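Local coordinates for protein LipS lipolytic enzyme (Unidentified, PDB 4FBL) that hydrolyses ester bonds as a thermostable lipolytic enzyme (lipase) of the alpha/beta hydrolase fold, at residues P234-G237 with E238-Y241; A106-V109 with A110-W114; D264-K267 with E268-L271; L203-I206 with G207-E211. All coordinates share one frame; numbering follows the deposited sequence.

In the fold
The four contacts are short helical stretches or helix starts flanking the central sheet of an alpha/beta hydrolase. Contacts 4 and 1, on successive helices, are the pair that touch: their centres are 14 Å apart and Leu239 CD1 packs on Glu211 CD at 3.8 Å. Contact 2 comes within about 8 Å of contact 4 between nearest atoms, while contact 3 lies about 26 Å from both, centre to centre. The spermidine pocket includes Ser128 and His259, probably the nucleophile and the histidine of a Ser-His-Asp triad. Contact 4 is nearest the ligand, the Leu203 side chain about 7 Å away; those of Asn236, Ile270 and Ile108 stand at about 11, 12 and 13 Å.

Contact 1. Residues P234-G237 with E238-Y241; sequences PHNG and ELIY
The imidazole of His235 meets the carboxylate of Glu238 at its edge: OE2 of Glu238 lies near the ring plane, 3.5 Å from CD2 of His235. The two flat groups are steeply turned, their planes 69° apart, and the side chains cross at about a right angle. His235 has CG anti to its own N (chi1 172°), which swings the ring along the helix to the side where the extended chain of Glu238 rises. The meeting is carbon to oxygen, since NE2 of His235 stays 4.6 Å from OE2 of Glu238; any electrostatic attraction would probably depend on whether the histidine carries a proton.

The backbone of the same stretch is helical: Leu239 N donates to His235 O at 3.0 Å, Ile240 N to Asn236 O at 3.1 Å and Tyr241 N to Gly237 O at 2.9 Å. Side-chain carbons crowd the same acceptors. Asn236 O is touched by CB of Leu239 at 3.2 Å and, from another direction, by CG1 of Ile240 at 3.3 Å, so two side-chain carbons press on the carbonyl oxygen while its hydrogen bond is kept. CB of Tyr241 rests on Gly237 O in a similar way, at 3.4 Å.

Ile240 and Tyr241 reach Ile223 on one neighbouring strand, and Glu238 and Tyr241 reach Leu251 on the next. This is the packing of a beta-alpha-beta crossover, in which helix 235-243 joins the parallel strands 221-226 and 249-254 at the edge of an alpha/beta hydrolase sheet.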
# COMPACT_ATOMS: atom_id res chain seq x y z
N PRO C 234 -4.23 15.11 -9.45
CA PRO C 234 -5.08 15.00 -10.60
C PRO C 234 -4.58 13.96 -11.60
O PRO C 234 -5.37 13.34 -12.39
CB PRO C 234 -4.97 16.40 -11.21
CG PRO C 234 -4.93 17.31 -10.01
CD PRO C 234 -3.88 16.53 -9.16
N HIS C 235 -3.27 13.78 -11.59
CA HIS C 235 -2.65 12.82 -12.45
C HIS C 235 -3.21 11.38 -12.16
O HIS C 235 -3.06 10.48 -12.97
CB HIS C 235 -1.13 12.91 -12.24
CG HIS C 235 -0.38 11.84 -12.94
ND1 HIS C 235 0.16 10.76 -12.26
CD2 HIS C 235 -0.15 11.64 -14.26
CE1 HIS C 235 0.73 9.95 -13.15
NE2 HIS C 235 0.54 10.46 -14.37
N ASN C 236 -3.83 11.18 -10.98
CA ASN C 236 -4.56 9.94 -10.71
C ASN C 236 -5.54 9.56 -11.84
O ASN C 236 -5.60 8.39 -12.17
CB ASN C 236 -5.25 9.94 -9.35
CG ASN C 236 -4.31 9.55 -8.21
OD1 ASN C 236 -3.70 10.39 -7.54
ND2 ASN C 236 -4.20 8.28 -7.99
N GLY C 237 -6.22 10.52 -12.46
CA GLY C 237 -7.16 10.20 -13.56
C GLY C 237 -6.42 9.61 -14.76
O GLY C 237 -6.92 8.65 -15.42
N GLU C 238 -5.23 10.17 -15.08
CA GLU C 238 -4.42 9.65 -16.22
C GLU C 238 -3.90 8.25 -15.96
O GLU C 238 -3.94 7.38 -16.83
CB GLU C 238 -3.29 10.63 -16.62
CG GLU C 238 -3.92 11.93 -17.19
CD GLU C 238 -3.00 13.15 -17.25
OE1 GLU C 238 -2.98 13.77 -18.35
OE2 GLU C 238 -2.35 13.53 -16.22
N LEU C 239 -3.48 8.05 -14.71
CA LEU C 239 -2.98 6.81 -14.22
C LEU C 239 -4.01 5.69 -14.46
O LEU C 239 -3.69 4.63 -15.03
CB LEU C 239 -2.79 6.96 -12.68
CG LEU C 239 -1.71 6.26 -11.85
CD1 LEU C 239 -2.17 5.43 -10.64
CD2 LEU C 239 -0.51 5.54 -12.67
N ILE C 240 -5.25 5.94 -14.01
CA ILE C 240 -6.33 5.02 -14.28
C ILE C 240 -6.63 4.86 -15.78
O ILE C 240 -6.79 3.75 -16.29
CB ILE C 240 -7.61 5.49 -13.52
CG1 ILE C 240 -7.26 5.53 -12.01
CG2 ILE C 240 -8.81 4.54 -13.81
CD1 ILE C 240 -8.30 6.26 -11.16
N TYR C 241 -6.73 5.97 -16.50
CA TYR C 241 -7.11 5.87 -17.90
C TYR C 241 -6.09 4.99 -18.64
O TYR C 241 -6.44 4.10 -19.42
CB TYR C 241 -7.20 7.28 -18.49
CG TYR C 241 -7.63 7.28 -19.97
CD1 TYR C 241 -8.98 7.35 -20.31
CD2 TYR C 241 -6.65 7.15 -21.03
CE1 TYR C 241 -9.41 7.37 -21.65
CE2 TYR C 241 -7.07 7.11 -22.39
CZ TYR C 241 -8.45 7.25 -22.68
OH TYR C 241 -8.94 7.22 -23.99

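Contact 2. Residues A106-V109 with A110-W114; sequences ADIV and AAMRW
Arg113 lies alongside Val109, one helical turn back, the two side chains pointing the same way. At its root, CB of Arg113 sits 3.7 Å from Val109 O, the same carbonyl that accepts the Arg113 N-H at 2.9 Å. CG comes nearer to that oxygen, 3.3 Å, because chi1 of -67° sets it beside the backbone N, on the side facing the preceding turn. CD lies between two partners, 3.8 Å from Val109 O and slightly farther from Val109 CG1; from NE outward the methyl is the partner. The chain runs extended to NE, 3.6 Å from Val109 CG1, and the guanidinium arrives flat against the methyl: CG1 stands 3.5 Å above the plane, over its centre, with CZ as the nearest atom. NH1 and NH2 also lie near CG1, NH1 the nearer. Pro169 of the second subunit packs on Arg113 as well.

All this happens on helix 101-118, one of the helices laid against the sheet of the alpha/beta hydrolase fold. Toward the sheet, Ile108, Ala111 and Met112 touch Leu55 of strand 52-57; Val109, under the guanidinium, also reaches Trp136 of helix 129-140 together with Ile108. Met112 N donates to Ile108 O at 2.9 Å, and CG of Met112 lies against that oxygen. Their side chains meet loosely, CG2 of Ile108 being 4.5 Å from SD of Met112. Asp107, on another flank, spends OD2 on the hydroxyl of Thr87.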
# COMPACT_ATOMS: atom_id res chain seq x y z
N ALA C 106 -14.64 -5.14 3.16
CA ALA C 106 -15.79 -5.95 3.56
C ALA C 106 -17.09 -5.12 3.51
O ALA C 106 -18.18 -5.69 3.20
CB ALA C 106 -15.61 -6.63 4.98
N ASP C 107 -17.01 -3.80 3.77
CA ASP C 107 -18.23 -3.00 3.65
C ASP C 107 -18.70 -2.96 2.19
O ASP C 107 -19.92 -3.02 1.93
CB ASP C 107 -18.07 -1.56 4.13
CG ASP C 107 -17.78 -1.45 5.64
OD1 ASP C 107 -18.39 -2.17 6.43
OD2 ASP C 107 -16.90 -0.68 6.02
N ILE C 108 -17.77 -2.82 1.27
CA ILE C 108 -18.08 -2.78 -0.18
C ILE C 108 -18.62 -4.13 -0.65
O ILE C 108 -19.60 -4.16 -1.37
CB ILE C 108 -16.87 -2.46 -0.95
CG1 ILE C 108 -16.35 -1.08 -0.49
CG2 ILE C 108 -17.15 -2.50 -2.49
CD1 ILE C 108 -17.42 0.19 -0.51
N VAL C 109 -18.05 -5.24 -0.16
CA VAL C 109 -18.54 -6.57 -0.42
C VAL C 109 -19.99 -6.74 0.09
O VAL C 109 -20.81 -7.20 -0.65
CB VAL C 109 -17.60 -7.65 0.19
CG1 VAL C 109 -18.23 -9.01 -0.02
CG2 VAL C 109 -16.29 -7.65 -0.63
N ALA C 110 -20.31 -6.36 1.32
CA ALA C 110 -21.70 -6.47 1.80
C ALA C 110 -22.67 -5.57 1.00
O ALA C 110 -23.83 -5.95 0.81
CB ALA C 110 -21.81 -6.09 3.31
N ALA C 111 -22.27 -4.38 0.60
CA ALA C 111 -23.17 -3.52 -0.24
C ALA C 111 -23.39 -4.19 -1.62
O ALA C 111 -24.50 -4.14 -2.25
CB ALA C 111 -22.54 -2.05 -0.42
N MET C 112 -22.34 -4.83 -2.12
CA MET C 112 -22.43 -5.58 -3.42
C MET C 112 -23.38 -6.73 -3.21
O MET C 112 -24.19 -7.00 -4.07
CB MET C 112 -21.11 -6.24 -3.83
CG MET C 112 -20.19 -5.27 -4.51
SD MET C 112 -18.58 -5.99 -4.89
CE MET C 112 -19.11 -7.33 -6.00
N ARG C 113 -23.31 -7.42 -2.07
CA ARG C 113 -24.24 -8.54 -1.84
C ARG C 113 -25.69 -8.05 -1.71
O ARG C 113 -26.61 -8.72 -2.18
CB ARG C 113 -23.80 -9.37 -0.64
CG ARG C 113 -22.45 -10.07 -1.00
CD ARG C 113 -21.77 -10.78 0.16
NE ARG C 113 -20.67 -11.62 -0.31
CZ ARG C 113 -19.74 -12.18 0.47
NH1 ARG C 113 -19.74 -11.95 1.78
NH2 ARG C 113 -18.78 -12.94 -0.08
N TRP C 114 -25.90 -6.89 -1.10
CA TRP C 114 -27.24 -6.32 -0.89
C TRP C 114 -27.85 -5.96 -2.26
O TRP C 114 -29.06 -6.23 -2.52
CB TRP C 114 -27.15 -5.10 0.04
CG TRP C 114 -28.44 -4.41 0.34
CD1 TRP C 114 -29.25 -4.62 1.42
CD2 TRP C 114 -29.08 -3.34 -0.44
NE1 TRP C 114 -30.35 -3.76 1.37
CE2 TRP C 114 -30.28 -2.98 0.24
CE3 TRP C 114 -28.76 -2.69 -1.66
CZ2 TRP C 114 -31.14 -1.94 -0.22
CZ3 TRP C 114 -29.64 -1.68 -2.16
CH2 TRP C 114 -30.82 -1.32 -1.44

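Contact 3. Residues D264-K267 with E268-L271; sequences DNDK and ELIL
Lys267 and Glu268 reach along each other from the start of helix 267-279, where a type I beta turn, Asp264 to Lys267, leads into the helix with Asp266 at the N-cap position. The helix is one of those flanking the sheet of an alpha/beta hydrolase.

The ionic interaction is the salt bridge of NZ of Lys267 with OE2 of Glu268, 2.8 Å long, NZ coming to OE2 from above the carboxylate plane. Lys267 carries CG in the crowded position between N and C (chi1 66°) and turns NZ over at chi4 (-57°), while Glu268 folds back at chi2 (92°). CG of Lys267 also rests against OE1 of Glu268, at 3.6 Å. NZ gives a further hydrogen bond to water 1, while Phe69 of helix 68-76 receives the lysine as a cation-pi partner. With an alanine here, the Glu268 carboxylate would probably lose its charged mate and be set free to turn out of its folded-back pose.

The backbone bonds open the helix: Ile270 N donates to Asp266 O at 3.1 Å, and Leu271 N to Lys267 O at 3.0 Å. Asp266 makes no side-chain capping bond; its OD2 is instead taken by Ser257 OG and Asn256 N.

A carbon-to-oxygen contact spans the turn, CG1 of Ile270 lying 3.5 Å from Asp266 O. In apolar packing, the Ile270 side chain continues to Leu254 and Leu70, and Leu271 to Phe69 and Leu70.

Water provides the last link: water 2 donates to Asn265 O and accepts the N-H of Leu269, each at 3.1 Å, joining the turn to the helix.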
# COMPACT_ATOMS: atom_id res chain seq x y z
N ASP C 264 -19.60 20.20 -5.32
CA ASP C 264 -18.99 21.46 -5.85
C ASP C 264 -19.70 22.01 -7.14
O ASP C 264 -20.69 21.45 -7.60
CB ASP C 264 -17.52 21.16 -6.19
CG ASP C 264 -16.60 22.37 -6.04
OD1 ASP C 264 -17.08 23.54 -6.17
OD2 ASP C 264 -15.38 22.19 -5.83
N ASN C 265 -19.13 23.01 -7.79
CA ASN C 265 -19.83 23.62 -8.93
C ASN C 265 -20.14 22.57 -9.97
O ASN C 265 -21.08 22.74 -10.74
CB ASN C 265 -19.00 24.70 -9.66
CG ASN C 265 -18.74 25.89 -8.80
OD1 ASN C 265 -19.65 26.46 -8.18
ND2 ASN C 265 -17.47 26.26 -8.71
N ASP C 266 -19.33 21.50 -10.08
CA ASP C 266 -19.57 20.59 -11.23
C ASP C 266 -20.47 19.45 -10.83
O ASP C 266 -20.63 18.52 -11.62
CB ASP C 266 -18.26 20.02 -11.80
CG ASP C 266 -17.46 21.06 -12.56
OD1 ASP C 266 -17.98 21.55 -13.58
OD2 ASP C 266 -16.31 21.33 -12.18
N LYS C 267 -21.04 19.46 -9.62
CA LYS C 267 -21.91 18.29 -9.19
C LYS C 267 -23.01 17.88 -10.18
O LYS C 267 -23.32 16.69 -10.41
CB LYS C 267 -22.47 18.50 -7.79
CG LYS C 267 -23.54 19.70 -7.56
CD LYS C 267 -23.85 19.81 -6.06
CE LYS C 267 -25.21 20.54 -5.88
NZ LYS C 267 -24.96 21.86 -6.61
N GLU C 268 -23.67 18.89 -10.76
CA GLU C 268 -24.72 18.62 -11.77
C GLU C 268 -24.28 17.89 -13.01
O GLU C 268 -24.96 16.94 -13.45
CB GLU C 268 -25.34 19.97 -12.19
CG GLU C 268 -26.25 20.57 -11.09
CD GLU C 268 -25.50 21.51 -10.15
OE1 GLU C 268 -24.30 21.82 -10.41
OE2 GLU C 268 -26.15 21.88 -9.13
N LEU C 269 -23.19 18.36 -13.61
CA LEU C 269 -22.50 17.68 -14.73
C LEU C 269 -22.13 16.21 -14.38
O LEU C 269 -22.39 15.26 -15.17
CB LEU C 269 -21.25 18.47 -15.10
CG LEU C 269 -20.35 17.84 -16.20
CD1 LEU C 269 -21.04 17.85 -17.55
CD2 LEU C 269 -19.08 18.64 -16.33
N ILE C 270 -21.63 15.99 -13.15
CA ILE C 270 -21.22 14.64 -12.72
C ILE C 270 -22.51 13.76 -12.68
O ILE C 270 -22.49 12.63 -13.14
CB ILE C 270 -20.55 14.64 -11.28
CG1 ILE C 270 -19.20 15.36 -11.31
CG2 ILE C 270 -20.37 13.16 -10.76
CD1 ILE C 270 -18.67 15.71 -9.87
N LEU C 271 -23.61 14.26 -12.13
CA LEU C 271 -24.84 13.42 -12.00
C LEU C 271 -25.35 13.13 -13.37
O LEU C 271 -25.73 11.98 -13.71
CB LEU C 271 -25.92 14.18 -11.20
CG LEU C 271 -27.28 13.53 -11.04
CD1 LEU C 271 -27.21 12.07 -10.51
CD2 LEU C 271 -28.17 14.40 -10.20
O HOH W 1 -23.26 23.40 -8.13
O HOH W 2 -22.53 21.34 -13.04

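Contact 4. Residues L203-I206 with G207-E211; sequences LITI and GAVAE
Thr205 O takes the N-H of Val209 at 2.8 Å, the shortest of four backbone bonds that close this stretch of helix 200-213. The helix belongs to the long connection between parallel strands 147-151 and 221-226 of the alpha/beta hydrolase sheet. Gly207 N to Leu203 O, Ala208 N to Ile204 O (2.9 Å) and Ala210 N to Ile206 O (3.0 Å) complete the set, all of them close to straight at the hydrogen. Along the stretch the small residues sit close over the carbonyls: CB of Ala208 is 3.6 Å from Ile204 O, and CB of Ala210 is 3.5 Å from Ile206 O.

The hydroxyl of Thr205 has a local partner, Lys201 O, and also meets its counterpart Thr205 OG1 of the second subunit in a hydrogen bond. Farther along, Glu211 OE2 forms a salt bridge with Arg156 of that subunit. Ala208 packs on its own copy there, so this flank of the helix forms part of the dimer interface.

On the flank facing its own subunit, Ile206 lies against Ala132 and Leu133 of helix 129-140 and Thr105 of helix 101-118, and Val209 against Trp136. Val209 has CG1 anti to N (chi1 169°), which leaves the other methyl beside the backbone N; that CG2 touches Thr205 O at 3.5 Å and lies 4.3 Å from the CG2 methyl of Thr205.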
# COMPACT_ATOMS: atom_id res chain seq x y z
N LEU C 203 -5.54 3.85 4.25
CA LEU C 203 -5.76 4.60 3.05
C LEU C 203 -4.75 4.25 1.99
O LEU C 203 -5.08 4.10 0.78
CB LEU C 203 -5.72 6.11 3.33
CG LEU C 203 -5.69 7.12 2.17
CD1 LEU C 203 -6.89 7.14 1.26
CD2 LEU C 203 -5.46 8.63 2.64
N ILE C 204 -3.48 4.20 2.37
CA ILE C 204 -2.39 3.99 1.37
C ILE C 204 -2.50 2.53 0.81
O ILE C 204 -2.31 2.32 -0.39
CB ILE C 204 -0.97 4.20 2.07
CG1 ILE C 204 -0.67 5.72 2.22
CG2 ILE C 204 0.12 3.64 1.19
CD1 ILE C 204 0.36 6.11 3.31
N THR C 205 -2.86 1.59 1.67
CA THR C 205 -2.97 0.16 1.29
C THR C 205 -4.03 0.01 0.16
O THR C 205 -3.77 -0.56 -0.95
CB THR C 205 -3.38 -0.77 2.50
OG1 THR C 205 -2.35 -0.78 3.52
CG2 THR C 205 -3.59 -2.23 1.99
N ILE C 206 -5.23 0.60 0.42
CA ILE C 206 -6.30 0.52 -0.58
C ILE C 206 -5.84 1.13 -1.87
O ILE C 206 -6.11 0.56 -2.94
CB ILE C 206 -7.63 1.28 -0.16
CG1 ILE C 206 -8.25 0.69 1.09
CG2 ILE C 206 -8.66 1.22 -1.35
CD1 ILE C 206 -8.69 -0.64 0.81
N GLY C 207 -5.21 2.32 -1.81
CA GLY C 207 -4.79 2.91 -3.04
C GLY C 207 -3.79 2.03 -3.81
O GLY C 207 -3.84 1.87 -5.07
N ALA C 208 -2.84 1.46 -3.08
CA ALA C 208 -1.84 0.57 -3.76
C ALA C 208 -2.44 -0.76 -4.36
O ALA C 208 -2.04 -1.20 -5.46
CB ALA C 208 -0.72 0.25 -2.81
N VAL C 209 -3.35 -1.39 -3.63
CA VAL C 209 -3.97 -2.62 -4.11
C VAL C 209 -4.74 -2.28 -5.39
O VAL C 209 -4.61 -2.96 -6.42
CB VAL C 209 -4.82 -3.33 -3.05
CG1 VAL C 209 -5.69 -4.48 -3.72
CG2 VAL C 209 -3.88 -3.89 -1.92
N ALA C 210 -5.48 -1.16 -5.37
CA ALA C 210 -6.24 -0.73 -6.58
C ALA C 210 -5.39 -0.47 -7.73
O ALA C 210 -5.74 -0.90 -8.90
CB ALA C 210 -7.13 0.57 -6.30
N GLU C 211 -4.33 0.33 -7.50
CA GLU C 211 -3.38 0.55 -8.57
C GLU C 211 -2.86 -0.77 -9.19
O GLU C 211 -2.71 -0.88 -10.42
CB GLU C 211 -2.18 1.38 -8.09
CG GLU C 211 -1.37 1.81 -9.36
CD GLU C 211 -0.09 2.72 -9.02
OE1 GLU C 211 0.05 3.17 -7.90
OE2 GLU C 211 0.74 3.00 -9.89